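Local coordinates for cycloalternan-forming enzyme (Listeria monocytogenes serovar 1/2a, PDB 5F7U), which is a multidomain carbohydrate-active enzyme of glycoside hydrolase family 31, combining a TIM-barrel domain with beta-rich domains and a family 6 carbohydrate-binding module, at residues T112-D117 and L228-N233; K148-F153 and K168-A173; A491-P496 and M541-D546; E218-N223 and N241-S246. The protein carries 1 engineered substitution. One frame throughout, in Å; residues are numbered along the deposited sequence. Where two conformers were deposited one is given.

Interaction 1. Residues T112-D117 and L228-N233; sequences TFYVTD and LTDGKN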
loop_
_atom_site.group_PDB
_atom_site.type_symbol
_atom_site.label_atom_id
_atom_site.label_comp_id
_atom_site.label_asym_id
_atom_site.label_seq_id
_atom_site.Cartn_x
_atom_site.Cartn_y
_atom_site.Cartn_z
ATOM N N THR A 112 30.038 3.552 29.710
ATOM C CA THR A 112 29.450 4.645 30.478
ATOM C C THR A 112 27.963 4.711 30.204
ATOM O O THR A 112 27.545 4.505 29.064
ATOM C CB THR A 112 30.148 5.996 30.162
ATOM O OG1 THR A 112 31.521 5.931 30.569
ATOM C CG2 THR A 112 29.458 7.207 30.875
ATOM N N PHE A 113 27.165 4.963 31.246
ATOM C CA PHE A 113 25.769 5.373 31.035
ATOM C C PHE A 113 25.419 6.557 31.912
ATOM O O PHE A 113 26.043 6.766 32.966
ATOM C CB PHE A 113 24.756 4.207 31.188
ATOM C CG PHE A 113 24.692 3.578 32.574
ATOM C CD1 PHE A 113 23.837 4.077 33.567
ATOM C CD2 PHE A 113 25.442 2.431 32.861
ATOM C CE1 PHE A 113 23.758 3.459 34.819
ATOM C CE2 PHE A 113 25.367 1.798 34.104
ATOM C CZ PHE A 113 24.524 2.316 35.092
ATOM N N TYR A 114 24.453 7.343 31.443
ATOM C CA TYR A 114 24.004 8.536 32.146
ATOM C C TYR A 114 22.548 8.328 32.538
ATOM O O TYR A 114 21.704 8.044 31.689
ATOM C CB TYR A 114 24.141 9.780 31.269
ATOM C CG TYR A 114 25.518 9.965 30.676
ATOM C CD1 TYR A 114 26.509 10.690 31.359
ATOM C CD2 TYR A 114 25.834 9.429 29.409
ATOM C CE1 TYR A 114 27.776 10.852 30.805
ATOM C CE2 TYR A 114 27.093 9.599 28.856
ATOM C CZ TYR A 114 28.052 10.312 29.554
ATOM O OH TYR A 114 29.303 10.481 28.987
ATOM N N VAL A 115 22.263 8.480 33.818
ATOM C CA VAL A 115 20.954 8.133 34.349
ATOM C C VAL A 115 19.988 9.300 34.132
ATOM O O VAL A 115 20.267 10.444 34.502
ATOM C CB VAL A 115 21.059 7.696 35.821
ATOM C CG1 VAL A 115 19.685 7.364 36.382
ATOM C CG2 VAL A 115 21.983 6.478 35.923
ATOM N N THR A 116 18.851 8.978 33.528
ATOM C CA THR A 116 17.928 9.980 33.021
ATOM C C THR A 116 16.595 10.008 33.770
ATOM O O THR A 116 16.249 9.071 34.498
ATOM C CB THR A 116 17.636 9.692 31.536
ATOM O OG1 THR A 116 17.184 8.333 31.416
ATOM C CG2 THR A 116 18.905 9.878 30.682
ATOM N N ASP A 117 15.859 11.103 33.589
ATOM C CA ASP A 117 14.453 11.163 33.959
ATOM C C ASP A 117 13.739 12.134 33.038
ATOM O O ASP A 117 14.382 12.927 32.341
ATOM C CB ASP A 117 14.264 11.549 35.450
ATOM C CG ASP A 117 12.973 10.976 36.055
ATOM O OD1 ASP A 117 12.060 10.528 35.326
ATOM O OD2 ASP A 117 12.869 10.982 37.300
ATOM N N LEU A 228 13.711 12.984 27.748
ATOM C CA LEU A 228 14.326 12.120 28.754
ATOM C C LEU A 228 15.815 12.451 28.813
ATOM O O LEU A 228 16.518 12.296 27.827
ATOM C CB LEU A 228 14.085 10.655 28.350
ATOM C CG LEU A 228 14.659 9.578 29.255
ATOM C CD1 LEU A 228 14.011 9.627 30.630
ATOM C CD2 LEU A 228 14.428 8.217 28.604
ATOM N N THR A 229 16.290 12.952 29.958
ATOM C CA THR A 229 17.601 13.575 30.023
ATOM C C THR A 229 18.258 13.344 31.383
ATOM O O THR A 229 17.562 13.142 32.387
ATOM C CB THR A 229 17.521 15.108 29.722
ATOM O OG1 THR A 229 18.835 15.667 29.696
ATOM C CG2 THR A 229 16.714 15.869 30.780
ATOM N N ASP A 230 19.584 13.350 31.398
ATOM C CA ASP A 230 20.308 13.401 32.665
ATOM C C ASP A 230 20.495 14.849 33.136
ATOM O O ASP A 230 21.019 15.079 34.231
ATOM C CB ASP A 230 21.646 12.646 32.584
ATOM C CG ASP A 230 22.684 13.363 31.725
ATOM O OD1 ASP A 230 22.314 14.112 30.795
ATOM O OD2 ASP A 230 23.872 13.165 31.982
ATOM N N GLY A 231 20.071 15.802 32.297
ATOM C CA GLY A 231 20.211 17.242 32.551
ATOM C C GLY A 231 21.567 17.848 32.205
ATOM O O GLY A 231 21.816 19.033 32.497
ATOM N N LYS A 232 22.447 17.054 31.592
ATOM C CA LYS A 232 23.857 17.430 31.411
ATOM C C LYS A 232 24.508 16.977 30.100
ATOM O O LYS A 232 25.192 17.754 29.437
ATOM C CB LYS A 232 24.702 16.885 32.574
ATOM C CG LYS A 232 24.511 17.597 33.904
ATOM C CD LYS A 232 25.498 17.132 34.966
ATOM C CE LYS A 232 25.087 15.793 35.571
ATOM N NZ LYS A 232 25.805 15.560 36.851
ATOM N N ASN A 233 24.327 15.707 29.762
ATOM C CA ASN A 233 25.100 15.037 28.712
ATOM C C ASN A 233 24.234 14.480 27.583
ATOM O O ASN A 233 24.654 14.471 26.432
ATOM C CB ASN A 233 25.907 13.877 29.313
ATOM C CG ASN A 233 26.957 14.342 30.304
ATOM O OD1 ASN A 233 28.037 14.803 29.912
ATOM N ND2 ASN A 233 26.665 14.194 31.597
#
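D230 follows directly on the end of strand 214-229, and its side chain turns back against the strand that carries Y114. D230 CB lies 3.2 Å from V115 O, where the backbone places it. CG then takes the crowded position between the backbone N and the carbonyl carbon (chi1 71°), which brings the D230 side chain beside that of Y114, both pointing the same way, with D230 OD2 3.5 Å from Y114 CB. The tip is gripped from its own turn. D230 OD1 receives N233 N on its syn lone pair at 2.8 Å and K232 N from above the carboxylate plane, an Asx motif to which V234 N adds a third donor. D230 OD2 takes N233 ND2 at 3.0 Å, again on a syn lone pair. That bond helps fix the N233 amide where it stacks on Y114, the planes 27° apart, with N233 CB 3.9 Å from the centroid of the Y114 ring; T112 CG2 lies over the opposite face. Next to the turn, D117 N to T229 O (2.9 Å) and T229 N to D117 O (3.1 Å) form an antiparallel hydrogen-bonded pair. With four N-H groups around it, the buried D230 carboxylate is probably ionised.

Interaction 2. Residues K148-F153 and K168-A173; sequences KLYLSF and KETGHA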
loop_
_atom_site.group_PDB
_atom_site.type_symbol
_atom_site.label_atom_id
_atom_site.label_comp_id
_atom_site.label_asym_id
_atom_site.label_seq_id
_atom_site.Cartn_x
_atom_site.Cartn_y
_atom_site.Cartn_z
ATOM N N LYS A 148 12.444 25.750 23.961
ATOM C CA LYS A 148 11.767 26.545 22.940
ATOM C C LYS A 148 11.065 25.602 22.007
ATOM O O LYS A 148 11.672 24.633 21.542
ATOM C CB LYS A 148 12.773 27.356 22.131
ATOM C CG LYS A 148 13.417 28.493 22.919
ATOM C CD LYS A 148 14.528 29.092 22.076
ATOM C CE LYS A 148 15.382 30.079 22.862
ATOM N NZ LYS A 148 14.767 31.433 22.792
ATOM N N LEU A 149 9.785 25.879 21.752
ATOM C CA LEU A 149 9.018 25.158 20.744
ATOM C C LEU A 149 8.785 26.088 19.556
ATOM O O LEU A 149 8.208 27.161 19.715
ATOM C CB LEU A 149 7.686 24.690 21.305
ATOM C CG LEU A 149 6.771 23.937 20.326
ATOM C CD1 LEU A 149 7.408 22.638 19.814
ATOM C CD2 LEU A 149 5.456 23.622 21.024
ATOM N N TYR A 150 9.198 25.643 18.377
ATOM C CA TYR A 150 9.064 26.442 17.165
ATOM C C TYR A 150 7.927 25.934 16.315
ATOM O O TYR A 150 7.835 24.735 16.062
ATOM C CB TYR A 150 10.334 26.341 16.336
ATOM C CG TYR A 150 11.525 26.889 17.036
ATOM C CD1 TYR A 150 11.819 28.252 16.975
ATOM C CD2 TYR A 150 12.383 26.046 17.736
ATOM C CE1 TYR A 150 12.939 28.757 17.620
ATOM C CE2 TYR A 150 13.505 26.548 18.381
ATOM C CZ TYR A 150 13.764 27.894 18.326
ATOM O OH TYR A 150 14.881 28.391 18.942
ATOM N N LEU A 151 7.099 26.861 15.846
ATOM C CA LEU A 151 5.977 26.529 14.973
ATOM C C LEU A 151 6.230 27.171 13.625
ATOM O O LEU A 151 6.602 28.338 13.555
ATOM C CB LEU A 151 4.656 27.067 15.537
ATOM C CG LEU A 151 4.309 26.838 17.009
ATOM C CD1 LEU A 151 2.968 27.468 17.346
ATOM C CD2 LEU A 151 4.282 25.356 17.344
ATOM N N SER A 152 6.011 26.398 12.565
ATOM C CA SER A 152 6.079 26.915 11.212
ATOM C C SER A 152 5.050 26.197 10.355
ATOM O O SER A 152 4.526 25.141 10.740
ATOM C CB SER A 152 7.492 26.759 10.621
ATOM O OG SER A 152 7.899 25.396 10.595
ATOM N N PHE A 153 4.772 26.767 9.188
ATOM C CA PHE A 153 3.803 26.179 8.271
ATOM C C PHE A 153 4.483 25.653 7.033
ATOM O O PHE A 153 4.951 26.413 6.211
ATOM C CB PHE A 153 2.708 27.212 7.939
ATOM C CG PHE A 153 1.816 27.512 9.108
ATOM C CD1 PHE A 153 0.774 26.643 9.446
ATOM C CD2 PHE A 153 2.061 28.628 9.929
ATOM C CE1 PHE A 153 -0.040 26.896 10.558
ATOM C CE2 PHE A 153 1.253 28.879 11.038
ATOM C CZ PHE A 153 0.202 28.013 11.354
ATOM N N LYS A 168 18.852 25.882 22.502
ATOM C CA LYS A 168 20.054 26.231 21.733
ATOM C C LYS A 168 19.925 26.029 20.224
ATOM O O LYS A 168 20.760 26.524 19.453
ATOM C CB LYS A 168 21.278 25.481 22.269
ATOM C CG LYS A 168 21.598 25.808 23.718
ATOM C CD LYS A 168 22.847 25.076 24.193
ATOM C CE LYS A 168 23.119 25.356 25.663
ATOM N NZ LYS A 168 24.416 24.758 26.094
ATOM N N GLU A 169 18.894 25.302 19.802
ATOM C CA GLU A 169 18.628 25.105 18.378
ATOM C C GLU A 169 17.496 26.002 17.936
ATOM O O GLU A 169 16.731 26.505 18.766
ATOM C CB GLU A 169 18.292 23.638 18.077
ATOM C CG GLU A 169 19.444 22.681 18.343
ATOM C CD GLU A 169 19.620 22.397 19.829
ATOM O OE1 GLU A 169 18.604 22.214 20.540
ATOM O OE2 GLU A 169 20.772 22.382 20.288
ATOM N N THR A 170 17.410 26.214 16.626
ATOM C CA THR A 170 16.398 27.089 16.050
ATOM C C THR A 170 15.606 26.333 14.990
ATOM O O THR A 170 16.183 25.644 14.156
ATOM C CB THR A 170 17.074 28.335 15.454
ATOM O OG1 THR A 170 17.841 28.968 16.487
ATOM C CG2 THR A 170 16.043 29.334 14.903
ATOM N N GLY A 171 14.286 26.497 15.009
ATOM C CA GLY A 171 13.415 25.894 13.996
ATOM C C GLY A 171 13.578 26.453 12.580
ATOM O O GLY A 171 14.221 27.487 12.366
ATOM N N HIS A 172 12.972 25.769 11.619
ATOM C CA HIS A 172 13.049 26.142 10.196
ATOM C C HIS A 172 11.973 27.133 9.767
ATOM O O HIS A 172 10.923 27.243 10.405
ATOM C CB HIS A 172 12.947 24.883 9.338
ATOM C CG HIS A 172 14.120 23.967 9.490
ATOM N ND1 HIS A 172 14.180 22.990 10.458
ATOM C CD2 HIS A 172 15.298 23.909 8.823
ATOM C CE1 HIS A 172 15.334 22.351 10.370
ATOM N NE2 HIS A 172 16.033 22.890 9.385
ATOM N N ALA A 173 12.256 27.854 8.676
ATOM C CA ALA A 173 11.274 28.750 8.038
ATOM C C ALA A 173 10.069 28.005 7.477
ATOM O O ALA A 173 10.185 26.876 7.025
ATOM C CB ALA A 173 11.950 29.553 6.919
HETATM O O HOH W 1 9.296 24.596 8.416
#
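In the galactose mutarotase-like N-terminal domain of family 31, the loop between strands 158-164 and 179-182 folds back over strand 148-153, and Y150 is the side chain it lies on. CG of Y150 is anti to the carbonyl carbon (chi1 -63°), which sends the ring toward the loop. The backbone at T170 and G171 crosses one ring face: G171 N sits over its centre, 3.4 Å from Y150 CD2, while T170 C is displaced toward the rim. G171 has no side chain, so its CA can also approach as a CH-pi donor, 4.0 Å from the centroid of the Y150 ring and 25° off the normal. At the tip, Y150 OH donates to E169 O at 2.6 Å, in the carbonyl plane and on a lone pair, a short bond that fixes the phenol along the loop. Further along the strand, S152 reaches the loop through a water. This water lies 2.7 Å from S152 OG and donates to A173 O at 2.8 Å, and S152 CB rests 3.5 Å from H172 O. Two side chains tie the loop to strand 158-164, E169 OE1 to S164 OG and H172 ND1 to E162 OE2. Strand 148-153 itself runs antiparallel between strands 134-140 and 158-164, while L149 and L151 pack on Y203 and M205 of strand 203-209.

Interaction 3. Residues A491-P496 and M541-D546; sequences APYRVP and MVWGRD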
loop_
_atom_site.group_PDB
_atom_site.type_symbol
_atom_site.label_atom_id
_atom_site.label_comp_id
_atom_site.label_asym_id
_atom_site.label_seq_id
_atom_site.Cartn_x
_atom_site.Cartn_y
_atom_site.Cartn_z
ATOM N N ALA A 491 36.787 -1.816 12.720
ATOM C CA ALA A 491 36.623 -3.045 11.960
ATOM C C ALA A 491 35.351 -2.941 11.115
ATOM O O ALA A 491 34.417 -2.226 11.508
ATOM C CB ALA A 491 36.524 -4.231 12.900
ATOM N N PRO A 492 35.303 -3.640 9.960
ATOM C CA PRO A 492 34.067 -3.617 9.178
ATOM C C PRO A 492 32.881 -4.214 9.939
ATOM O O PRO A 492 33.035 -5.204 10.681
ATOM C CB PRO A 492 34.408 -4.479 7.960
ATOM C CG PRO A 492 35.548 -5.327 8.405
ATOM C CD PRO A 492 36.348 -4.425 9.276
ATOM N N TYR A 493 31.724 -3.577 9.789
ATOM C CA TYR A 493 30.493 -4.083 10.383
ATOM C C TYR A 493 30.052 -5.331 9.641
ATOM O O TYR A 493 29.946 -5.321 8.404
ATOM C CB TYR A 493 29.372 -3.039 10.351
ATOM C CG TYR A 493 28.023 -3.647 10.640
ATOM C CD1 TYR A 493 27.669 -4.000 11.951
ATOM C CD2 TYR A 493 27.115 -3.907 9.613
ATOM C CE1 TYR A 493 26.442 -4.593 12.226
ATOM C CE2 TYR A 493 25.879 -4.501 9.882
ATOM C CZ TYR A 493 25.555 -4.834 11.184
ATOM O OH TYR A 493 24.338 -5.410 11.461
ATOM N N ARG A 494 29.789 -6.396 10.394
ATOM C CA ARG A 494 29.185 -7.611 9.829
ATOM C C ARG A 494 27.811 -7.879 10.426
ATOM O O ARG A 494 27.588 -7.609 11.598
ATOM C CB ARG A 494 30.084 -8.828 10.054
ATOM C CG ARG A 494 31.462 -8.689 9.419
ATOM C CD ARG A 494 32.419 -9.773 9.888
ATOM N NE ARG A 494 33.712 -9.611 9.232
ATOM C CZ ARG A 494 34.056 -10.188 8.081
ATOM N NH1 ARG A 494 33.217 -10.995 7.449
ATOM N NH2 ARG A 494 35.255 -9.950 7.557
ATOM N N VAL A 495 26.903 -8.406 9.603
ATOM C CA VAL A 495 25.570 -8.846 10.041
ATOM C C VAL A 495 25.729 -9.888 11.171
ATOM O O VAL A 495 26.551 -10.810 11.045
ATOM C CB VAL A 495 24.787 -9.453 8.851
ATOM C CG1 VAL A 495 23.456 -10.035 9.293
ATOM C CG2 VAL A 495 24.548 -8.397 7.777
ATOM N N PRO A 496 24.960 -9.752 12.279
ATOM C CA PRO A 496 25.083 -10.711 13.397
ATOM C C PRO A 496 24.963 -12.162 12.921
ATOM O O PRO A 496 24.153 -12.453 12.034
ATOM C CB PRO A 496 23.890 -10.348 14.292
ATOM C CG PRO A 496 23.704 -8.884 14.049
ATOM C CD PRO A 496 23.943 -8.720 12.569
ATOM N N MET A 541 19.125 -5.199 8.087
ATOM C CA MET A 541 20.332 -5.887 8.474
ATOM C C MET A 541 21.278 -5.044 9.334
ATOM O O MET A 541 22.364 -5.490 9.654
ATOM C CB MET A 541 21.065 -6.351 7.209
ATOM C CG MET A 541 20.317 -7.444 6.474
ATOM S SD MET A 541 20.799 -7.462 4.739
ATOM C CE MET A 541 20.074 -9.032 4.269
ATOM N N VAL A 542 20.840 -3.847 9.719
ATOM C CA VAL A 542 21.662 -2.968 10.571
ATOM C C VAL A 542 21.323 -3.190 12.043
ATOM O O VAL A 542 20.248 -2.798 12.515
ATOM C CB VAL A 542 21.487 -1.469 10.204
ATOM C CG1 VAL A 542 22.217 -0.576 11.208
ATOM C CG2 VAL A 542 21.991 -1.195 8.798
ATOM N N TRP A 543 22.264 -3.791 12.759
ATOM C CA TRP A 543 22.185 -3.911 14.211
ATOM C C TRP A 543 23.387 -3.212 14.851
ATOM O O TRP A 543 24.353 -2.849 14.165
ATOM C CB TRP A 543 22.173 -5.390 14.602
ATOM C CG TRP A 543 20.811 -6.066 14.518
ATOM C CD1 TRP A 543 19.830 -6.052 15.479
ATOM C CD2 TRP A 543 20.306 -6.867 13.445
ATOM N NE1 TRP A 543 18.750 -6.791 15.070
ATOM C CE2 TRP A 543 19.014 -7.311 13.830
ATOM C CE3 TRP A 543 20.818 -7.255 12.196
ATOM C CZ2 TRP A 543 18.227 -8.122 13.010
ATOM C CZ3 TRP A 543 20.051 -8.058 11.388
ATOM C CH2 TRP A 543 18.758 -8.490 11.796
ATOM N N GLY A 544 23.329 -3.076 16.172
ATOM C CA GLY A 544 24.473 -2.617 16.973
ATOM C C GLY A 544 24.402 -1.112 17.125
ATOM O O GLY A 544 24.282 -0.387 16.143
ATOM N N ARG A 545 24.498 -0.635 18.357
ATOM C CA ARG A 545 24.451 0.808 18.598
ATOM C C ARG A 545 25.664 1.561 18.088
ATOM O O ARG A 545 25.563 2.714 17.672
ATOM C CB ARG A 545 24.333 1.063 20.068
ATOM C CG ARG A 545 22.974 0.723 20.548
ATOM C CD ARG A 545 22.547 1.834 21.461
ATOM N NE ARG A 545 21.296 1.456 22.065
ATOM C CZ ARG A 545 20.780 2.053 23.126
ATOM N NH1 ARG A 545 21.437 3.049 23.717
ATOM N NH2 ARG A 545 19.635 1.609 23.617
ATOM N N ASP A 546 26.813 0.908 18.121
ATOM C CA ASP A 546 28.059 1.591 17.779
ATOM C C ASP A 546 28.405 1.476 16.294
ATOM O O ASP A 546 29.417 2.036 15.830
ATOM C CB ASP A 546 29.173 1.058 18.672
ATOM C CG ASP A 546 28.990 1.471 20.128
ATOM O OD1 ASP A 546 29.217 2.666 20.426
ATOM O OD2 ASP A 546 28.623 0.619 20.980
#
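Two hydrogen bonds, both through one phenol oxygen, are the polar part of this buried contact. Y493 CG is anti to the backbone N (chi1 166°), so the ring reaches across to the other loop and its hydroxyl bridges the backbone on either side of V542. Y493 OH donates to M541 O at 2.7 Å; this oxygen lies at the ring edge, near the ring plane, and the hydroxyl lies in the carbonyl plane. In return W543 N donates to Y493 OH at 2.9 Å, with a fairly straight N-H...O angle of 163°. Serving as donor and acceptor at once, the hydroxyl satisfies a carbonyl and an amide two residues apart and limits rotation of the phenol. Near it, W543 O approaches Y493 CE1 to 3.3 Å.

Apolar contacts lie alongside. P496 crosses W543 at about a right angle, with P496 CD 3.5 Å from W543 CE3. V495 CG2 meets M541 CB at 4.1 Å, the two side chains crossing obliquely. The indole is held from outside as well: W543 NE1 bonds D16 OD1, and R559 makes a cation-pi contact with the ring.

Segment 541-546 follows the fourth barrel strand, 534-536, while 491-496 belongs to the long excursion after the third, 452-457. Such loops beyond the C-terminal strand ends frame the pocket of a TIM barrel, consistent with the M541 side chain lying about 7 Å from a bound alpha-D-glucopyranose.

Interaction 4. Residues E218-N223 and N241-S246; sequences EYTTAN and NFMTPS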
loop_
_atom_site.group_PDB
_atom_site.type_symbol
_atom_site.label_atom_id
_atom_site.label_comp_id
_atom_site.label_asym_id
_atom_site.label_seq_id
_atom_site.Cartn_x
_atom_site.Cartn_y
_atom_site.Cartn_z
ATOM N N GLU A 218 -3.456 18.027 22.327
ATOM C CA GLU A 218 -2.654 17.385 23.356
ATOM C C GLU A 218 -3.492 16.962 24.548
ATOM O O GLU A 218 -4.611 17.474 24.764
ATOM C CB GLU A 218 -1.510 18.306 23.769
ATOM C CG GLU A 218 -0.405 18.384 22.712
ATOM C CD GLU A 218 0.510 19.587 22.927
ATOM O OE1 GLU A 218 0.202 20.424 23.790
ATOM O OE2 GLU A 218 1.535 19.692 22.226
ATOM N N TYR A 219 -2.960 16.011 25.313
ATOM C CA TYR A 219 -3.678 15.466 26.452
ATOM C C TYR A 219 -4.016 16.561 27.477
ATOM O O TYR A 219 -3.245 17.514 27.638
ATOM C CB TYR A 219 -2.940 14.276 27.069
ATOM C CG TYR A 219 -3.876 13.332 27.783
ATOM C CD1 TYR A 219 -4.791 12.537 27.066
ATOM C CD2 TYR A 219 -3.872 13.237 29.176
ATOM C CE1 TYR A 219 -5.673 11.684 27.723
ATOM C CE2 TYR A 219 -4.742 12.368 29.846
ATOM C CZ TYR A 219 -5.648 11.601 29.119
ATOM O OH TYR A 219 -6.505 10.742 29.775
ATOM N N THR A 220 -5.196 16.426 28.097
ATOM C CA THR A 220 -5.869 17.513 28.828
ATOM C C THR A 220 -5.166 17.916 30.106
ATOM O O THR A 220 -5.350 19.036 30.579
ATOM C CB THR A 220 -7.352 17.194 29.158
ATOM O OG1 THR A 220 -8.023 18.391 29.576
ATOM C CG2 THR A 220 -7.480 16.127 30.268
ATOM N N THR A 221 -4.378 17.007 30.670
ATOM C CA THR A 221 -3.683 17.280 31.921
ATOM C C THR A 221 -2.416 18.060 31.615
ATOM O O THR A 221 -1.711 18.501 32.527
ATOM C CB THR A 221 -3.342 15.988 32.693
ATOM O OG1 THR A 221 -2.615 15.102 31.847
ATOM C CG2 THR A 221 -4.618 15.298 33.204
ATOM N N ALA A 222 -2.153 18.231 30.312
ATOM C CA ALA A 222 -0.985 18.933 29.782
ATOM C C ALA A 222 0.289 18.283 30.347
ATOM O O ALA A 222 0.250 17.083 30.666
ATOM C CB ALA A 222 -1.073 20.436 30.046
ATOM N N ASN A 223 1.397 19.028 30.483
ATOM C CA ASN A 223 2.731 18.388 30.629
ATOM C C ASN A 223 2.849 17.165 29.694
ATOM O O ASN A 223 3.330 16.082 30.059
ATOM C CB ASN A 223 3.023 18.027 32.088
ATOM C CG ASN A 223 2.908 19.220 33.006
ATOM O OD1 ASN A 223 3.451 20.294 32.725
ATOM N ND2 ASN A 223 2.173 19.049 34.103
ATOM N N ASN A 241 1.802 13.530 24.010
ATOM C CA ASN A 241 0.596 12.802 24.377
ATOM C C ASN A 241 -0.602 13.608 23.974
ATOM O O ASN A 241 -0.632 14.821 24.179
ATOM C CB ASN A 241 0.565 12.571 25.898
ATOM C CG ASN A 241 1.732 11.712 26.370
ATOM O OD1 ASN A 241 1.619 10.488 26.448
ATOM N ND2 ASN A 241 2.868 12.348 26.649
ATOM N N PHE A 242 -1.593 12.916 23.413
ATOM C CA PHE A 242 -2.733 13.540 22.743
ATOM C C PHE A 242 -4.043 12.918 23.205
ATOM O O PHE A 242 -4.067 11.745 23.585
ATOM C CB PHE A 242 -2.564 13.382 21.223
ATOM C CG PHE A 242 -1.272 13.976 20.699
ATOM C CD1 PHE A 242 -1.214 15.332 20.329
ATOM C CD2 PHE A 242 -0.108 13.203 20.595
ATOM C CE1 PHE A 242 -0.028 15.894 19.856
ATOM C CE2 PHE A 242 1.088 13.768 20.127
ATOM C CZ PHE A 242 1.119 15.112 19.756
ATOM N N MET A 243 -5.117 13.708 23.189
ATOM C CA MET A 243 -6.445 13.228 23.580
ATOM C C MET A 243 -7.116 12.621 22.361
ATOM O O MET A 243 -7.066 13.209 21.281
ATOM C CB MET A 243 -7.297 14.381 24.083
ATOM C CG MET A 243 -8.659 13.936 24.599
ATOM S SD MET A 243 -9.249 15.193 25.722
ATOM C CE MET A 243 -8.038 14.913 26.999
ATOM N N THR A 244 -7.750 11.460 22.539
ATOM C CA THR A 244 -8.442 10.799 21.433
ATOM C C THR A 244 -9.813 10.236 21.839
ATOM O O THR A 244 -9.896 9.442 22.792
ATOM C CB THR A 244 -7.566 9.712 20.760
ATOM O OG1 THR A 244 -8.371 8.968 19.832
ATOM C CG2 THR A 244 -6.940 8.753 21.812
ATOM N N PRO A 245 -10.883 10.631 21.118
ATOM C CA PRO A 245 -12.227 10.116 21.390
ATOM C C PRO A 245 -12.322 8.617 21.053
ATOM O O PRO A 245 -11.523 8.110 20.267
ATOM C CB PRO A 245 -13.129 10.947 20.464
ATOM C CG PRO A 245 -12.232 11.348 19.342
ATOM C CD PRO A 245 -10.865 11.535 19.947
ATOM N N SER A 246 -13.291 7.930 21.655
ATOM C CA SER A 246 -13.402 6.471 21.545
ATOM C C SER A 246 -13.483 5.972 20.103
ATOM O O SER A 246 -12.959 4.899 19.788
ATOM C CB SER A 246 -14.606 5.948 22.344
ATOM O OG SER A 246 -14.433 6.190 23.728
#
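N241 makes the one backbone hydrogen bond between the two segments: Y219 N donates to N241 O at 2.8 Å with an N-H...O angle of 161°, approaching from above the carbonyl plane. The same oxygen is met by the CA-H of E218, and N241 CB lies 4.1 Å from Y219 CB; the N241 amide oxygen is engaged by S320 OG. F242 comes next, paired with E218 as an antiparallel non-hydrogen-bonded pair whose side chains diverge. Its ring nevertheless touches the glutamate's aliphatic part, F242 CE1 to E218 CG being 3.8 Å, while the carboxylate binds Y203 OH and M205 N. F242 O lies at the edge of the Y219 ring, 3.6 Å from Y219 CD1. M243 starts with CG anti to the backbone N (chi1 -176°), then bends at chi3 (-68°), which carries its methyl over the face of the Y219 ring. M243 CE presses on T220 CB at 3.2 Å, tighter than usual carbon packing. T220 is held within a type I turn closed by A222 N to Y219 O, 3.0 Å. The segments belong to the hairpin of strands 214-229 and 235-243; strand 203-209 flanks the first, while strand 318-327 pairs with the second through F242 and Y319.

Three of the contacts lie in or at the mutarotase-like N-terminal domain. Interactions 1 and 4 both use strand 214-229, at its two sides: strand 106-129 meets it in interaction 1, strand 235-243 in interaction 4, with centres about 27 Å apart. Interaction 2 joins neither directly, its nearest atoms being about 6 Å from interaction 4 and about 8 Å from interaction 1; in sequence it falls between the two segments of interaction 1. Interaction 3 belongs to the TIM barrel, and the side chain of its M541 lies about 7 Å from a bound alpha-D-glucopyranose. Its nearest atoms are about 8 Å from interaction 1 but about 20 Å from interactions 2 and 4.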